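Local coordinates for unsaturated chondroitin disaccharide hydrolase (Streptococcus agalactiae, PDB 3ANI), which hydrolyses unsaturated disaccharides of chondroitin, hyaluronan and heparin, preferring sulfated ones and releasing the unsaturated uronic acid, at residues L37-I42 with A354-L359; G252-P257 with I315-K320. The protein carries 1 engineered substitution. All blocks are in the same frame, centred on the assembly; numbering follows the deposited sequence.

Interaction 1 (L37-I42 with A354-L359); sequences LKQLYI and AGRPLL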
loop_
_atom_site.group_PDB
_atom_site.type_symbol
_atom_site.label_atom_id
_atom_site.label_comp_id
_atom_site.label_asym_id
_atom_site.label_seq_id
_atom_site.Cartn_x
_atom_site.Cartn_y
_atom_site.Cartn_z
ATOM N N LEU A 37 -10.311 14.273 -6.212
ATOM C CA LEU A 37 -9.581 15.116 -7.148
ATOM C C LEU A 37 -9.707 16.607 -6.862
ATOM O O LEU A 37 -8.740 17.348 -7.039
ATOM C CB LEU A 37 -9.996 14.812 -8.587
ATOM C CG LEU A 37 -9.062 13.876 -9.354
ATOM C CD1 LEU A 37 -8.865 12.549 -8.638
ATOM C CD2 LEU A 37 -9.605 13.658 -10.750
ATOM N N LYS A 38 -10.887 17.040 -6.419
ATOM C CA LYS A 38 -11.084 18.414 -5.949
ATOM C C LYS A 38 -10.055 18.758 -4.880
ATOM O O LYS A 38 -9.361 19.763 -4.989
ATOM C CB LYS A 38 -12.495 18.607 -5.386
ATOM C CG LYS A 38 -13.564 18.913 -6.421
ATOM C CD LYS A 38 -14.889 19.187 -5.719
ATOM C CE LYS A 38 -15.862 19.946 -6.614
ATOM N NZ LYS A 38 -16.946 20.618 -5.818
ATOM N N GLN A 39 -9.949 17.906 -3.859
ATOM C CA GLN A 39 -8.955 18.069 -2.798
ATOM C C GLN A 39 -7.532 18.023 -3.343
ATOM O O GLN A 39 -6.650 18.738 -2.856
ATOM C CB GLN A 39 -9.134 16.998 -1.716
ATOM C CG GLN A 39 -8.230 17.180 -0.502
ATOM C CD GLN A 39 -8.517 18.474 0.237
ATOM O OE1 GLN A 39 -9.628 18.693 0.714
ATOM N NE2 GLN A 39 -7.514 19.340 0.331
ATOM N N LEU A 40 -7.312 17.179 -4.347
ATOM C CA LEU A 40 -5.991 17.052 -4.968
ATOM C C LEU A 40 -5.578 18.323 -5.709
ATOM O O LEU A 40 -4.433 18.764 -5.600
ATOM C CB LEU A 40 -5.960 15.856 -5.920
ATOM C CG LEU A 40 -4.612 15.163 -6.066
ATOM C CD1 LEU A 40 -4.210 14.501 -4.748
ATOM C CD2 LEU A 40 -4.667 14.144 -7.195
ATOM N N TYR A 41 -6.516 18.897 -6.463
ATOM C CA TYR A 41 -6.282 20.151 -7.177
ATOM C C TYR A 41 -6.046 21.320 -6.217
ATOM O O TYR A 41 -5.235 22.203 -6.496
ATOM C CB TYR A 41 -7.422 20.446 -8.153
ATOM C CG TYR A 41 -7.276 19.722 -9.474
ATOM C CD1 TYR A 41 -7.844 18.462 -9.669
ATOM C CD2 TYR A 41 -6.562 20.290 -10.525
ATOM C CE1 TYR A 41 -7.710 17.788 -10.881
ATOM C CE2 TYR A 41 -6.420 19.624 -11.741
ATOM C CZ TYR A 41 -6.998 18.374 -11.911
ATOM O OH TYR A 41 -6.861 17.706 -13.107
ATOM N N ILE A 42 -6.733 21.298 -5.078
ATOM C CA ILE A 42 -6.517 22.293 -4.027
ATOM C C ILE A 42 -5.122 22.153 -3.404
ATOM O O ILE A 42 -4.452 23.152 -3.144
ATOM C CB ILE A 42 -7.630 22.232 -2.949
ATOM C CG1 ILE A 42 -8.939 22.777 -3.519
ATOM C CG2 ILE A 42 -7.241 23.026 -1.712
ATOM C CD1 ILE A 42 -10.161 22.390 -2.717
ATOM N N ALA A 354 -7.403 23.677 1.866
ATOM C CA ALA A 354 -5.992 23.444 1.564
ATOM C C ALA A 354 -5.312 22.609 2.644
ATOM O O ALA A 354 -5.438 22.901 3.834
ATOM C CB ALA A 354 -5.263 24.776 1.388
ATOM N N GLY A 355 -4.609 21.562 2.222
ATOM C CA GLY A 355 -3.828 20.726 3.137
ATOM C C GLY A 355 -4.538 19.515 3.722
ATOM O O GLY A 355 -3.896 18.665 4.346
ATOM N N ARG A 356 -5.857 19.441 3.535
ATOM C CA ARG A 356 -6.653 18.297 4.000
ATOM C C ARG A 356 -6.308 17.019 3.219
ATOM O O ARG A 356 -5.897 17.097 2.057
ATOM C CB ARG A 356 -8.156 18.597 3.886
ATOM C CG ARG A 356 -8.676 19.648 4.863
ATOM C CD ARG A 356 -8.984 19.079 6.246
ATOM N NE ARG A 356 -10.186 18.247 6.235
ATOM C CZ ARG A 356 -10.790 17.770 7.319
ATOM N NH1 ARG A 356 -11.876 17.016 7.194
ATOM N NH2 ARG A 356 -10.317 18.043 8.527
ATOM N N PRO A 357 -6.465 15.840 3.854
ATOM C CA PRO A 357 -6.162 14.588 3.158
ATOM C C PRO A 357 -7.373 14.073 2.373
ATOM O O PRO A 357 -8.462 14.629 2.493
ATOM C CB PRO A 357 -5.830 13.638 4.309
ATOM C CG PRO A 357 -6.666 14.131 5.455
ATOM C CD PRO A 357 -6.935 15.599 5.234
ATOM N N LEU A 358 -7.180 13.024 1.576
ATOM C CA LEU A 358 -8.293 12.389 0.867
ATOM C C LEU A 358 -9.086 11.514 1.833
ATOM O O LEU A 358 -10.317 11.429 1.753
ATOM C CB LEU A 358 -7.784 11.543 -0.302
ATOM C CG LEU A 358 -6.877 12.175 -1.357
ATOM C CD1 LEU A 358 -6.519 11.153 -2.428
ATOM C CD2 LEU A 358 -7.521 13.406 -1.978
ATOM N N LEU A 359 -8.359 10.887 2.754
ATOM C CA LEU A 359 -8.918 9.912 3.676
ATOM C C LEU A 359 -8.502 10.202 5.123
ATOM O O LEU A 359 -7.314 10.340 5.430
ATOM C CB LEU A 359 -8.468 8.512 3.258
ATOM C CG LEU A 359 -9.290 7.306 3.712
ATOM C CD1 LEU A 359 -10.646 7.263 2.986
ATOM C CD2 LEU A 359 -8.500 6.032 3.456
#

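Interaction 2 (G252-P257 with I315-K320); sequences GIYGIP and IHEMLK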
loop_
_atom_site.group_PDB
_atom_site.type_symbol
_atom_site.label_atom_id
_atom_site.label_comp_id
_atom_site.label_asym_id
_atom_site.label_seq_id
_atom_site.Cartn_x
_atom_site.Cartn_y
_atom_site.Cartn_z
ATOM N N GLY A 252 0.679 -7.626 3.546
ATOM C CA GLY A 252 0.641 -9.017 3.082
ATOM C C GLY A 252 -0.475 -9.290 2.082
ATOM O O GLY A 252 -0.253 -9.940 1.059
ATOM N N ILE A 253 -1.673 -8.781 2.372
ATOM C CA ILE A 253 -2.843 -8.992 1.522
ATOM C C ILE A 253 -2.653 -8.431 0.105
ATOM O O ILE A 253 -3.215 -8.956 -0.852
ATOM C CB ILE A 253 -4.115 -8.379 2.162
ATOM C CG1 ILE A 253 -4.448 -9.102 3.477
ATOM C CG2 ILE A 253 -5.314 -8.422 1.181
ATOM C CD1 ILE A 253 -5.560 -8.441 4.289
ATOM N N TYR A 254 -1.871 -7.363 -0.013
ATOM C CA TYR A 254 -1.570 -6.760 -1.302
ATOM C C TYR A 254 -0.221 -7.242 -1.851
ATOM O O TYR A 254 -0.091 -7.500 -3.053
ATOM C CB TYR A 254 -1.615 -5.226 -1.193
ATOM C CG TYR A 254 -1.641 -4.476 -2.518
ATOM C CD1 TYR A 254 -1.342 -3.117 -2.572
ATOM C CD2 TYR A 254 -1.964 -5.125 -3.714
ATOM C CE1 TYR A 254 -1.368 -2.419 -3.778
ATOM C CE2 TYR A 254 -1.996 -4.438 -4.925
ATOM C CZ TYR A 254 -1.691 -3.087 -4.952
ATOM O OH TYR A 254 -1.721 -2.411 -6.153
ATOM N N GLY A 255 0.771 -7.375 -0.973
ATOM C CA GLY A 255 2.095 -7.834 -1.368
ATOM C C GLY A 255 2.092 -9.206 -2.016
ATOM O O GLY A 255 2.840 -9.436 -2.967
ATOM N N ILE A 256 1.248 -10.112 -1.510
ATOM C CA ILE A 256 1.174 -11.486 -2.025
ATOM C C ILE A 256 0.686 -11.573 -3.484
ATOM O O ILE A 256 1.409 -12.095 -4.326
ATOM C CB ILE A 256 0.380 -12.449 -1.080
ATOM C CG1 ILE A 256 1.206 -12.773 0.165
ATOM C CG2 ILE A 256 0.016 -13.749 -1.794
ATOM C CD1 ILE A 256 0.365 -13.047 1.405
ATOM N N PRO A 257 -0.523 -11.059 -3.788
ATOM C CA PRO A 257 -0.986 -11.108 -5.182
ATOM C C PRO A 257 -0.082 -10.371 -6.170
ATOM O O PRO A 257 -0.049 -10.721 -7.346
ATOM C CB PRO A 257 -2.368 -10.437 -5.127
ATOM C CG PRO A 257 -2.429 -9.743 -3.824
ATOM C CD PRO A 257 -1.560 -10.510 -2.894
ATOM N N ILE A 315 -7.104 -7.464 -2.422
ATOM C CA ILE A 315 -8.241 -8.313 -2.778
ATOM C C ILE A 315 -8.637 -8.115 -4.244
ATOM O O ILE A 315 -8.835 -9.088 -4.966
ATOM C CB ILE A 315 -9.449 -8.057 -1.847
ATOM C CG1 ILE A 315 -9.066 -8.366 -0.395
ATOM C CG2 ILE A 315 -10.658 -8.903 -2.262
ATOM C CD1 ILE A 315 -10.067 -7.881 0.615
ATOM N N HIS A 316 -8.725 -6.859 -4.684
ATOM C CA HIS A 316 -9.028 -6.547 -6.076
ATOM C C HIS A 316 -8.001 -7.172 -7.014
ATOM O O HIS A 316 -8.356 -7.700 -8.073
ATOM C CB HIS A 316 -9.115 -5.026 -6.301
ATOM C CG HIS A 316 -9.350 -4.636 -7.731
ATOM N ND1 HIS A 316 -10.597 -4.303 -8.220
ATOM C CD2 HIS A 316 -8.498 -4.540 -8.779
ATOM C CE1 HIS A 316 -10.502 -4.015 -9.506
ATOM N NE2 HIS A 316 -9.240 -4.159 -9.871
ATOM N N GLU A 317 -6.730 -7.117 -6.616
ATOM C CA GLU A 317 -5.658 -7.696 -7.417
ATOM C C GLU A 317 -5.748 -9.218 -7.486
ATOM O O GLU A 317 -5.703 -9.800 -8.569
ATOM C CB GLU A 317 -4.278 -7.249 -6.911
ATOM C CG GLU A 317 -3.109 -7.710 -7.795
ATOM C CD GLU A 317 -3.139 -7.119 -9.204
ATOM O OE1 GLU A 317 -2.556 -7.744 -10.126
ATOM O OE2 GLU A 317 -3.733 -6.029 -9.391
ATOM N N MET A 318 -5.895 -9.857 -6.334
ATOM C CA MET A 318 -5.967 -11.311 -6.274
ATOM C C MET A 318 -7.163 -11.860 -7.069
ATOM O O MET A 318 -7.063 -12.925 -7.692
ATOM C CB MET A 318 -5.998 -11.783 -4.811
ATOM C CG MET A 318 -5.867 -13.294 -4.613
ATOM S SD MET A 318 -4.184 -13.912 -4.805
ATOM C CE MET A 318 -3.982 -13.903 -6.586
ATOM N N LEU A 319 -8.272 -11.117 -7.079
ATOM C CA LEU A 319 -9.489 -11.562 -7.777
ATOM C C LEU A 319 -9.350 -11.678 -9.287
ATOM O O LEU A 319 -10.158 -12.335 -9.947
ATOM C CB LEU A 319 -10.687 -10.674 -7.427
ATOM C CG LEU A 319 -11.255 -10.882 -6.020
ATOM C CD1 LEU A 319 -12.160 -9.720 -5.644
ATOM C CD2 LEU A 319 -11.981 -12.211 -5.903
ATOM N N LYS A 320 -8.315 -11.051 -9.834
ATOM C CA LYS A 320 -7.978 -11.229 -11.240
ATOM C C LYS A 320 -7.522 -12.663 -11.517
ATOM O O LYS A 320 -7.651 -13.139 -12.637
ATOM C CB LYS A 320 -6.885 -10.244 -11.661
ATOM C CG LYS A 320 -7.266 -8.781 -11.514
ATOM C CD LYS A 320 -6.045 -7.894 -11.687
ATOM C CE LYS A 320 -6.423 -6.422 -11.627
ATOM N NZ LYS A 320 -5.239 -5.551 -11.901
#

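Interaction 1 (L37-I42 with A354-L359)
Gln39 reaches from helix 26-47 across to Arg356, in the loop between helix 329-347 and strand 362-363; helix and loop belong to the all-helical (α/α)6-barrel fold of family 88 glycosidases. With CG anti to the backbone N (chi1 -174°) and the chain bent at chi2, the Gln39 amide is laid along the loop backbone. OE1 lies 3.5 Å from CB of Arg356, while the rest of the arginine leads away from the helix to bond Asn349 through NH1. The two chains cross at an angle, with the Gln39 amide and the Arg356 guanidinium planes 61° apart and the guanidinium too distant to stack. NE2 comes within 3.3 Å of Arg356 O, but the angle is too poor for a hydrogen bond. Its bonds go instead to Asn43 OD1, one turn further along the helix, and to Ile353 O, just before the loop segment. Asn43 also bonds the loop directly, through Gly355 N and Arg356 O, so Gln39 and Asn43 together tie polar backbone atoms of the loop to the helix.

Apolar contacts flank this amide. Leu358 directs CD2 at the base of the glutamine, 3.9 Å from Gln39 CB, and reaches Leu40 CD1 more loosely at 4.5 Å. Toward the other end of the segment, the CG2 branch of Ile42 sits against the loop backbone, 3.5 Å from Ala354 CA and 4.1 Å from Ala354 CB.

Interaction 2 (G252-P257 with I315-K320)
Tyr254 and Glu317 both carry CG anti to the backbone N (chi1 -166° in Tyr254), and this swings the phenol and the glutamate chain into the interface between helices 246-263 and 305-318. They meet at the ring's edge: CE2 of Tyr254 lies 4.1 Å from Glu317 CB, which sits near the ring plane. The ring and carboxylate planes are 47° apart. A bend at chi2 carries the carboxylate onward, where Glu317 OE2 accepts a salt-bridge hydrogen bond from Lys320 NZ at 3.0 Å on its syn side, 31° out of the carboxylate plane. The same oxygen forms a salt bridge with Arg389 of helix 377-391, and that arginine also bonds Tyr254 OH, linking the polar ends of both side chains to a third helix.

About one turn further along helix 246-263, Pro257 is the wedge. Its CB sits 3.9 Å from Glu317 CG. Pro257 CB also meets Met318 N at 3.8 Å and Met318 SD at 3.9 Å. The helix kinks here, since the proline N makes no bond to the preceding turn. Toward the other end, Ile253 and Ile315 run side by side, pointing the same way, with CG2 of Ile253 4.1 Å from CG1 of Ile315. The side chain of Tyr254 is about 6 Å from that of the substrate-binding Trp251 on the same helix, placing this buried helix-helix packing next to the active site of the (α/α)6 barrel.

How the interactions relate
Interactions 1 and 2 are both buried, yet they lie on opposite sides of the chain's centre, about 27 Å apart between centres and about 13 Å between nearest atoms. Interaction 2, closer to the middle and beside the substrate-binding residues, packs helix against helix; its one carboxylate is held by cationic side chains. Interaction 1 lies further out, away from the annotated sites, and sets a helix against an irregular loop, where side-chain amides bond to backbone atoms. They share no segment, but helix 377-391 serves both, with Asp380 at loop 354-359 and Arg389 at interaction 2. Along the chain, interaction 2 is nested within the long loop that interaction 1 closes.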